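Local coordinates for arginase (Trypanosoma brucei brucei, PDB 4RHJ), which is of unknown function: it has the arginase-deacetylase fold but evolved without a binuclear manganese cluster, so the arginase activity assigned to its family is uncertain here, at residues Gly144-Thr147 against Leu148-Glu152; Pro177-Pro180 against Leu181-Leu184; Ser265-Asp268 against Leu269-Ile272. All blocks are in the same frame, centred on the assembly; numbering follows the deposited sequence.

Contact 1 of 3, residues Gly144-Thr147 against Leu148-Glu152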
loop_
_atom_site.group_PDB
_atom_site.type_symbol
_atom_site.label_atom_id
_atom_site.label_comp_id
_atom_site.label_asym_id
_atom_site.label_seq_id
_atom_site.Cartn_x
_atom_site.Cartn_y
_atom_site.Cartn_z
ATOM N N GLY A 144 -16.493 14.517 -9.950
ATOM C CA GLY A 144 -17.559 13.539 -10.005
ATOM C C GLY A 144 -18.856 14.085 -10.550
ATOM O O GLY A 144 -19.796 13.333 -10.745
ATOM N N SER A 145 -18.887 15.394 -10.801
ATOM C CA SER A 145 -20.037 16.053 -11.429
ATOM C C SER A 145 -20.322 15.542 -12.830
ATOM O O SER A 145 -21.468 15.551 -13.290
ATOM C CB SER A 145 -19.806 17.555 -11.488
ATOM O OG SER A 145 -18.484 17.841 -11.902
ATOM N N ALA A 146 -19.266 15.103 -13.507
ATOM C CA ALA A 146 -19.385 14.503 -14.833
ATOM C C ALA A 146 -19.970 13.099 -14.781
ATOM O O ALA A 146 -19.753 12.303 -15.689
ATOM C CB ALA A 146 -18.037 14.465 -15.518
ATOM N N THR A 147 -20.678 12.776 -13.705
ATOM C CA THR A 147 -21.476 11.561 -13.688
ATOM C C THR A 147 -22.885 11.964 -14.057
ATOM O O THR A 147 -23.473 11.409 -14.976
ATOM C CB THR A 147 -21.424 10.850 -12.330
ATOM O OG1 THR A 147 -20.165 10.172 -12.218
ATOM C CG2 THR A 147 -22.570 9.827 -12.195
ATOM N N LEU A 148 -23.379 12.986 -13.374
ATOM C CA LEU A 148 -24.690 13.566 -13.623
ATOM C C LEU A 148 -24.942 13.904 -15.101
ATOM O O LEU A 148 -25.916 13.451 -15.680
ATOM C CB LEU A 148 -24.847 14.817 -12.748
ATOM C CG LEU A 148 -26.062 15.725 -12.905
ATOM C CD1 LEU A 148 -27.361 14.932 -12.822
ATOM C CD2 LEU A 148 -26.012 16.805 -11.840
ATOM N N SER A 149 -24.047 14.683 -15.705
ATOM C CA SER A 149 -24.232 15.181 -17.074
ATOM C C SER A 149 -24.243 14.084 -18.130
ATOM O O SER A 149 -25.058 14.107 -19.048
ATOM C CB SER A 149 -23.132 16.181 -17.427
ATOM O OG SER A 149 -22.671 16.868 -16.278
ATOM N N MET A 150 -23.319 13.134 -17.994
ATOM C CA MET A 150 -23.093 12.082 -18.991
ATOM C C MET A 150 -24.222 11.054 -19.046
ATOM O O MET A 150 -24.645 10.622 -20.130
ATOM C CB MET A 150 -21.765 11.368 -18.709
ATOM C CG MET A 150 -20.513 12.251 -18.846
ATOM S SD MET A 150 -19.008 11.371 -18.369
ATOM C CE MET A 150 -18.876 10.159 -19.678
ATOM N N VAL A 151 -24.705 10.659 -17.879
ATOM C CA VAL A 151 -25.866 9.789 -17.810
ATOM C C VAL A 151 -27.144 10.540 -18.219
ATOM O O VAL A 151 -28.093 9.929 -18.703
ATOM C CB VAL A 151 -26.026 9.181 -16.396
ATOM C CG1 VAL A 151 -26.140 10.255 -15.404
ATOM C CG2 VAL A 151 -27.250 8.268 -16.315
ATOM N N GLU A 152 -27.174 11.866 -18.067
ATOM C CA GLU A 152 -28.364 12.618 -18.489
ATOM C C GLU A 152 -28.428 12.862 -19.997
ATOM O O GLU A 152 -29.518 12.971 -20.558
ATOM C CB GLU A 152 -28.457 13.939 -17.737
ATOM C CG GLU A 152 -29.094 13.768 -16.374
ATOM C CD GLU A 152 -29.573 15.054 -15.793
ATOM O OE1 GLU A 152 -28.865 16.066 -15.959
ATOM O OE2 GLU A 152 -30.652 15.052 -15.172
#
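V151 closes the first turn of helix 148-157 on T147: V151 N gives its hydrogen to T147 O at 3.2 Å, almost straight (171°). The valine side chain crowds the same carbonyl. With chi1 at 58°, CG1 sits between the backbone N and the carbonyl carbon, which brings V151 CG1 within 2.9 Å of T147 O, while CG2 extends anti to the N. T147 OG1, anti to the carbonyl carbon and beside the backbone N, hydrogen-bonds S242 OG and, weakly, D285 OD2. Further back, S145 O is met by L148 CB at 3.5 Å and by S149 OG, also at 3.5 Å, in a weak bond. The S149 hydroxyl stands away from a staggered position (chi1 -30°). S145 OG hydrogen-bonds D143 OD1 and Y51 OH. M150 runs extended to SD and then bends at chi3; M150 SD rests 4.3 Å from A146 CB. A type I turn from G144 to T147, closed by T147 N to G144 O at 3.1 Å, leads into the helix. Its G144 side lies about 7 Å from the side chain of the manganese-binding D244, which carries no metal in this chain. T147 O thus takes the V151 N-H while OG1 joins the turn to strands 239-244 and 281-287, whereas A146 O is buried with no partner in the model.

Contact 2 of 3, residues Pro177-Pro180 against Leu181-Leu184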
loop_
_atom_site.group_PDB
_atom_site.type_symbol
_atom_site.label_atom_id
_atom_site.label_comp_id
_atom_site.label_asym_id
_atom_site.label_seq_id
_atom_site.Cartn_x
_atom_site.Cartn_y
_atom_site.Cartn_z
ATOM N N PRO A 177 -28.081 16.746 -1.621
ATOM C CA PRO A 177 -28.964 16.870 -2.795
ATOM C C PRO A 177 -28.287 17.423 -4.057
ATOM O O PRO A 177 -28.806 17.264 -5.160
ATOM C CB PRO A 177 -30.065 17.829 -2.310
ATOM C CG PRO A 177 -29.592 18.368 -0.984
ATOM C CD PRO A 177 -28.693 17.331 -0.418
ATOM N N ARG A 178 -27.141 18.063 -3.888
ATOM C CA ARG A 178 -26.349 18.543 -5.008
ATOM C C ARG A 178 -25.531 17.426 -5.646
ATOM O O ARG A 178 -25.218 17.470 -6.838
ATOM C CB ARG A 178 -25.417 19.659 -4.542
ATOM C CG ARG A 178 -26.067 20.657 -3.603
ATOM C CD ARG A 178 -25.631 22.075 -3.928
ATOM N NE ARG A 178 -26.578 22.754 -4.812
ATOM C CZ ARG A 178 -26.541 22.709 -6.141
ATOM N NH1 ARG A 178 -25.603 22.006 -6.765
ATOM N NH2 ARG A 178 -27.450 23.368 -6.848
ATOM N N SER A 179 -25.188 16.428 -4.836
ATOM C CA SER A 179 -24.302 15.350 -5.254
ATOM C C SER A 179 -24.912 14.599 -6.417
ATOM O O SER A 179 -26.118 14.394 -6.464
ATOM C CB SER A 179 -24.017 14.403 -4.092
ATOM O OG SER A 179 -25.201 13.783 -3.654
ATOM N N PRO A 180 -24.073 14.180 -7.364
ATOM C CA PRO A 180 -24.532 13.747 -8.686
ATOM C C PRO A 180 -25.312 12.431 -8.735
ATOM O O PRO A 180 -26.005 12.205 -9.714
ATOM C CB PRO A 180 -23.222 13.615 -9.468
ATOM C CG PRO A 180 -22.226 13.340 -8.453
ATOM C CD PRO A 180 -22.610 14.127 -7.252
ATOM N N LEU A 181 -25.208 11.578 -7.728
ATOM C CA LEU A 181 -25.965 10.326 -7.735
ATOM C C LEU A 181 -27.334 10.534 -7.073
ATOM O O LEU A 181 -28.354 9.986 -7.508
ATOM C CB LEU A 181 -25.174 9.229 -7.023
ATOM C CG LEU A 181 -23.680 9.526 -6.905
ATOM C CD1 LEU A 181 -23.073 8.795 -5.725
ATOM C CD2 LEU A 181 -22.967 9.172 -8.202
ATOM N N ARG A 182 -27.333 11.338 -6.013
ATOM C CA ARG A 182 -28.548 11.785 -5.352
ATOM C C ARG A 182 -29.476 12.517 -6.331
ATOM O O ARG A 182 -30.701 12.403 -6.258
ATOM C CB ARG A 182 -28.184 12.691 -4.177
ATOM C CG ARG A 182 -29.356 13.311 -3.467
ATOM C CD ARG A 182 -30.251 12.257 -2.891
ATOM N NE ARG A 182 -31.382 12.852 -2.192
ATOM C CZ ARG A 182 -31.369 13.188 -0.908
ATOM N NH1 ARG A 182 -30.278 12.984 -0.176
ATOM N NH2 ARG A 182 -32.447 13.725 -0.356
ATOM N N VAL A 183 -28.884 13.269 -7.250
ATOM C CA VAL A 183 -29.662 14.004 -8.229
ATOM C C VAL A 183 -30.294 13.047 -9.227
ATOM O O VAL A 183 -31.430 13.237 -9.653
ATOM C CB VAL A 183 -28.807 15.042 -8.980
ATOM C CG1 VAL A 183 -29.620 15.717 -10.072
ATOM C CG2 VAL A 183 -28.269 16.070 -8.008
ATOM N N LEU A 184 -29.564 12.004 -9.598
ATOM C CA LEU A 184 -30.065 11.087 -10.608
ATOM C C LEU A 184 -31.173 10.214 -10.047
ATOM O O LEU A 184 -32.209 10.048 -10.681
ATOM C CB LEU A 184 -28.930 10.230 -11.160
ATOM C CG LEU A 184 -27.870 11.053 -11.889
ATOM C CD1 LEU A 184 -26.619 10.232 -12.058
ATOM C CD2 LEU A 184 -28.402 11.550 -13.214
#
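R182 reaches back along the loop that leads into its helix. R182 CB comes first, 3.2 Å from S179 OG, and also brushes the S179 carbonyl oxygen. CG stands anti to the backbone N (chi1 176°), which brings it against the backbone of P177, with R182 CG 3.6 Å from P177 CA. A bend at chi2 then redirects the chain, which runs extended to NE, where chi4 near -89° turns the guanidinium across it. There NE forms a salt bridge with D186, one turn further along the helix, and NH1 donates to V174 O, so two of its nitrogens have partners. S179 OG, next to R182 CB, is itself hydrogen-bonded to D176 O and S173 O. The backbone bond of this turn is V183 N to S179 O, 3.1 Å and somewhat bent at 145°. V183 CG2 wedges in beside it, with P177 O and S179 O each 3.1 Å from V183 CG2. One residue on, L184 lies against the P180 carbonyl: L184 CG and CD1 both approach P180 O to 3.1 Å. P180 lies where the loop after strand 163-168 passes into helix 180-186. R182 reaches back to V174 in that loop and forward to D186, P180, V183 and L184 pack on helix 148-157, and L181 and L184 reach H167 and I165 of strand 163-168.

Contact 3 of 3, residues Ser265-Asp268 against Leu269-Ile272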
loop_
_atom_site.group_PDB
_atom_site.type_symbol
_atom_site.label_atom_id
_atom_site.label_comp_id
_atom_site.label_asym_id
_atom_site.label_seq_id
_atom_site.Cartn_x
_atom_site.Cartn_y
_atom_site.Cartn_z
ATOM N N SER A 265 -6.649 -1.631 -2.607
ATOM C CA SER A 265 -5.389 -1.552 -3.318
ATOM C C SER A 265 -5.741 -1.259 -4.774
ATOM O O SER A 265 -6.915 -1.363 -5.161
ATOM C CB SER A 265 -4.561 -2.840 -3.154
ATOM O OG SER A 265 -5.158 -4.009 -3.697
ATOM N N THR A 266 -4.768 -0.862 -5.587
ATOM C CA THR A 266 -5.097 -0.641 -6.989
ATOM C C THR A 266 -5.606 -1.956 -7.599
ATOM O O THR A 266 -6.524 -1.945 -8.426
ATOM C CB THR A 266 -3.915 -0.123 -7.805
ATOM O OG1 THR A 266 -3.277 0.938 -7.091
ATOM C CG2 THR A 266 -4.402 0.384 -9.157
ATOM N N ARG A 267 -5.033 -3.070 -7.146
ATOM C CA ARG A 267 -5.374 -4.391 -7.665
ATOM C C ARG A 267 -6.778 -4.813 -7.230
ATOM O O ARG A 267 -7.508 -5.448 -7.988
ATOM C CB ARG A 267 -4.332 -5.424 -7.215
ATOM C CG ARG A 267 -4.566 -6.833 -7.751
ATOM C CD ARG A 267 -4.820 -6.823 -9.256
ATOM N NE ARG A 267 -3.640 -6.359 -9.968
ATOM C CZ ARG A 267 -3.532 -6.300 -11.293
ATOM N NH1 ARG A 267 -4.536 -6.672 -12.078
ATOM N NH2 ARG A 267 -2.406 -5.874 -11.835
ATOM N N ASP A 268 -7.152 -4.459 -6.006
ATOM C CA ASP A 268 -8.493 -4.712 -5.480
ATOM C C ASP A 268 -9.578 -4.100 -6.367
ATOM O O ASP A 268 -10.575 -4.736 -6.676
ATOM C CB ASP A 268 -8.632 -4.163 -4.050
ATOM C CG ASP A 268 -7.688 -4.834 -3.057
ATOM O OD1 ASP A 268 -7.166 -5.924 -3.363
ATOM O OD2 ASP A 268 -7.457 -4.261 -1.966
ATOM N N LEU A 269 -9.377 -2.857 -6.776
ATOM C CA LEU A 269 -10.335 -2.193 -7.634
ATOM C C LEU A 269 -10.368 -2.849 -9.006
ATOM O O LEU A 269 -11.434 -3.170 -9.503
ATOM C CB LEU A 269 -9.996 -0.704 -7.750
ATOM C CG LEU A 269 -10.934 0.199 -8.552
ATOM C CD1 LEU A 269 -12.402 -0.026 -8.173
ATOM C CD2 LEU A 269 -10.525 1.678 -8.385
ATOM N N LEU A 270 -9.197 -3.095 -9.586
ATOM C CA LEU A 270 -9.089 -3.719 -10.902
ATOM C C LEU A 270 -9.790 -5.089 -10.949
ATOM O O LEU A 270 -10.367 -5.461 -11.965
ATOM C CB LEU A 270 -7.611 -3.851 -11.310
ATOM C CG LEU A 270 -6.790 -2.594 -11.654
ATOM C CD1 LEU A 270 -5.285 -2.910 -11.920
ATOM C CD2 LEU A 270 -7.392 -1.813 -12.828
ATOM N N HIS A 271 -9.755 -5.822 -9.841
ATOM C CA HIS A 271 -10.460 -7.113 -9.718
ATOM C C HIS A 271 -11.965 -6.925 -9.750
ATOM O O HIS A 271 -12.666 -7.503 -10.560
ATOM C CB HIS A 271 -10.058 -7.824 -8.411
ATOM C CG HIS A 271 -10.722 -9.150 -8.209
ATOM N ND1 HIS A 271 -10.140 -10.333 -8.597
ATOM C CD2 HIS A 271 -11.920 -9.477 -7.668
ATOM C CE1 HIS A 271 -10.952 -11.338 -8.303
ATOM N NE2 HIS A 271 -12.042 -10.844 -7.749
ATOM N N ILE A 272 -12.461 -6.114 -8.839
ATOM C CA ILE A 272 -13.882 -5.869 -8.732
ATOM C C ILE A 272 -14.394 -5.209 -9.998
ATOM O O ILE A 272 -15.464 -5.543 -10.468
ATOM C CB ILE A 272 -14.171 -5.019 -7.491
ATOM C CG1 ILE A 272 -13.699 -5.769 -6.248
ATOM C CG2 ILE A 272 -15.649 -4.668 -7.375
ATOM C CD1 ILE A 272 -13.867 -5.004 -4.967
#
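H271 N to R267 O, at 2.9 Å, is the shortest of the backbone bonds that join S265-D268 to L269-I272. L270 N to T266 O (3.1 Å) and I272 N to D268 O (3.2 Å) repeat the helical pattern, and L269 N to S265 O is a weak member of it. Ahead of them the N-terminal end is capped by a capping box. S265 N donates to D268 OD2 at 2.8 Å, a straight bond that meets the carboxylate from above, 50° out of its plane. D268 N returns a bond to S265 OG, the N-cap hydroxyl, although the placement of that hydroxyl is less sure. The N-H groups of S265 and D268 are thereby paired with each other's side chains.

Outward from the backbone, R267 bends at chi2 (49°) and chi3 (65°), folding its guanidinium over L270. L270 CD1 lies under the centre of one face, 3.8 Å from R267 NH1. The charged end is held further out: NH1 makes a salt bridge with D73, and NE donates to G262 O of the second subunit. On the next turn I272 CG1 leans against the carbonyl of D268, 3.3 Å from D268 O.

The helix forms the middle of the beta-alpha-beta unit between strands 239-244 and 281-287. L269 and L270 touch helix 303-316, L269 and I272 touch F168 of strand 163-168, and T266, R267 and L270 meet the second subunit.

In the fold
The three contacts come in series along the chain, each at the start of a helix that follows a strand of the one parallel sheet: 136-140, 163-168 and 239-244. Contacts 1 and 2 are neighbours, centres 10 Å apart, and their helices touch through L148 CD1 and V183 CG1 (3.6 Å). Contact 3 stands apart, its centre about 23 Å from that of contact 1 and 26 Å from that of contact 2. Contacts 2 and 3 both pack on strand 163-168, at I165 and H167 and at F168. All three come within about 8 Å of D244, so these helix starts probably help frame the region where manganese binds in another structure of this protein; contact 3 also meets the second subunit.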